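Local coordinates for protein putative NAD-dependent epimerase/dehydratase (Bacillus halodurans, PDB 3E8X) that is of unknown function but binds NADP in a Rossmann-type fold, and may be an NAD-dependent epimerase or dehydratase, at residues K113-A118 with K124-V129. Residues are numbered along the deposited sequence; the frame is centred on the assembly and turned at random. Where two conformers were deposited one is given.
Sequences KTIQEA and KRFIMV
F126 on strand 125-129 faces T114, I115 and A118 on helix 100-121; helix segment 113-118 and strand 125-129 run nearly antiparallel, 169° between their N-to-C directions, with the axes of these segments 10.1 Å apart at closest approach. This is the return half of a beta-alpha-beta crossover in a Rossmann-type fold: strand 87-90 leads into the helix, the helix packs on the sheet, and strand 125-129 then runs parallel to strand 87-90. The CA atoms of I115 and F126 lie 8.0 Å apart, a separation bridged by side chains, with no hydrogen bond between the segments.

A single aromatic ring does most of the work. With CG anti to the backbone N (chi1 -163°), F126 extends its ring from the sheet toward the helix, presenting its edge to T114 and A118, one helical turn apart. A118 CB meets the rim near the ring plane, 4.2 Å from F126 CD1. I115 comes obliquely, its CG1 resting 3.8 Å from F126 CZ, and the two side chains cross at about a right angle. L158 of helix 145-160 touches both I115 and F126, while F90 of strand 87-90 touches both T114 and F126, so helix 145-160 and strand 87-90 also contribute to the packing round the ring. An alanine in place of F126 would probably open a gap between helix and sheet, leaving I115 CG1 and A118 CB without the surface they pack against.

At one end of this buried layer the cofactor touches V129, whereas T114 stands about 8 Å from NADP by its side chain. In the conformer given (T114 was modelled in two), the T114 hydroxyl hydrogen-bonds to A111 O, one turn back in the helix, which satisfies this buried polar group, and its OG1 lies at the edge of the F126 ring, in its plane, 3.4 Å from CZ of F126.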
# COMPACT_ATOMS: atom_id res chain seq x y z
N LYS A 113 -5.18 -1.02 -9.17
CA LYS A 113 -6.35 -1.06 -10.03
C LYS A 113 -6.02 -1.47 -11.48
O LYS A 113 -6.85 -2.11 -12.11
CB LYS A 113 -7.11 0.27 -9.98
CG LYS A 113 -7.69 0.65 -8.55
CD LYS A 113 -8.54 1.90 -8.54
CE LYS A 113 -7.70 3.19 -8.74
NZ LYS A 113 -8.50 4.48 -8.71
N THR A 114 -4.84 -1.12 -12.02
CA THR A 114 -4.47 -1.49 -13.40
C THR A 114 -4.26 -2.99 -13.51
O THR A 114 -4.62 -3.62 -14.51
CB THR A 114 -3.17 -0.78 -13.91
OG1 THR A 114 -2.02 -1.20 -13.15
CG2 THR A 114 -3.32 0.72 -13.86
N ILE A 115 -3.69 -3.56 -12.46
CA ILE A 115 -3.47 -4.98 -12.33
C ILE A 115 -4.79 -5.75 -12.29
O ILE A 115 -4.94 -6.77 -12.98
CB ILE A 115 -2.65 -5.31 -11.05
CG1 ILE A 115 -1.22 -4.74 -11.17
CG2 ILE A 115 -2.69 -6.78 -10.78
CD1 ILE A 115 -0.35 -4.85 -9.89
N GLN A 116 -5.72 -5.26 -11.47
CA GLN A 116 -7.03 -5.87 -11.33
C GLN A 116 -7.80 -5.79 -12.65
O GLN A 116 -8.48 -6.74 -13.05
CB GLN A 116 -7.81 -5.18 -10.22
CG GLN A 116 -7.42 -5.64 -8.81
CD GLN A 116 -8.06 -4.79 -7.70
OE1 GLN A 116 -8.88 -3.89 -7.95
NE2 GLN A 116 -7.67 -5.08 -6.46
N GLU A 117 -7.68 -4.67 -13.33
CA GLU A 117 -8.35 -4.52 -14.62
C GLU A 117 -7.76 -5.48 -15.68
O GLU A 117 -8.51 -6.03 -16.44
CB GLU A 117 -8.28 -3.09 -15.11
CG GLU A 117 -9.09 -2.85 -16.37
CD GLU A 117 -10.59 -3.00 -16.14
OE1 GLU A 117 -11.28 -3.41 -17.12
OE2 GLU A 117 -11.04 -2.72 -14.99
N ALA A 118 -6.44 -5.67 -15.70
CA ALA A 118 -5.79 -6.64 -16.58
C ALA A 118 -6.24 -8.07 -16.27
O ALA A 118 -6.59 -8.79 -17.21
CB ALA A 118 -4.25 -6.51 -16.55
N LYS A 124 -2.78 -10.90 -20.34
CA LYS A 124 -1.79 -11.68 -19.58
C LYS A 124 -0.48 -10.91 -19.31
O LYS A 124 0.11 -11.04 -18.26
CB LYS A 124 -1.48 -13.02 -20.31
CG LYS A 124 -2.69 -13.97 -20.38
CD LYS A 124 -2.78 -15.01 -19.20
CE LYS A 124 -2.55 -14.48 -17.71
NZ LYS A 124 -1.56 -15.41 -17.00
N ARG A 125 -0.06 -10.12 -20.27
CA ARG A 125 1.27 -9.51 -20.24
C ARG A 125 1.28 -8.14 -19.57
O ARG A 125 0.56 -7.23 -19.97
CB ARG A 125 1.84 -9.47 -21.66
CG ARG A 125 3.30 -9.07 -21.75
CD ARG A 125 4.22 -10.02 -20.99
NE ARG A 125 5.66 -9.84 -21.27
CZ ARG A 125 6.60 -9.88 -20.34
NH1 ARG A 125 6.31 -10.11 -19.08
NH2 ARG A 125 7.87 -9.70 -20.66
N PHE A 126 2.09 -8.02 -18.52
CA PHE A 126 2.15 -6.82 -17.72
C PHE A 126 3.62 -6.47 -17.39
O PHE A 126 4.35 -7.27 -16.78
CB PHE A 126 1.33 -7.01 -16.45
CG PHE A 126 0.98 -5.73 -15.73
CD1 PHE A 126 -0.34 -5.27 -15.71
CD2 PHE A 126 1.95 -5.01 -15.03
CE1 PHE A 126 -0.66 -4.11 -15.05
CE2 PHE A 126 1.62 -3.82 -14.37
CZ PHE A 126 0.32 -3.37 -14.38
N ILE A 127 4.03 -5.27 -17.79
CA ILE A 127 5.36 -4.75 -17.44
C ILE A 127 5.21 -3.56 -16.45
O ILE A 127 4.57 -2.55 -16.75
CB ILE A 127 6.14 -4.27 -18.71
CG1 ILE A 127 5.88 -5.22 -19.93
CG2 ILE A 127 7.66 -3.99 -18.37
CD1 ILE A 127 6.27 -6.62 -19.72
N MSE A 128 5.78 -3.74 -15.26
CA MSE A 128 5.85 -2.72 -14.26
C MSE A 128 7.17 -1.95 -14.35
O MSE A 128 8.26 -2.53 -14.38
CB MSE A 128 5.74 -3.36 -12.90
CG MSE A 128 6.06 -2.45 -11.76
SE MSE A 128 4.59 -1.18 -11.62
CE MSE A 128 3.20 -2.23 -10.84
N VAL A 129 7.07 -0.62 -14.42
CA VAL A 129 8.22 0.27 -14.25
C VAL A 129 8.24 0.68 -12.79
O VAL A 129 7.45 1.46 -12.35
CB VAL A 129 8.16 1.50 -15.19
CG1 VAL A 129 9.40 2.36 -15.05
CG2 VAL A 129 7.95 1.03 -16.63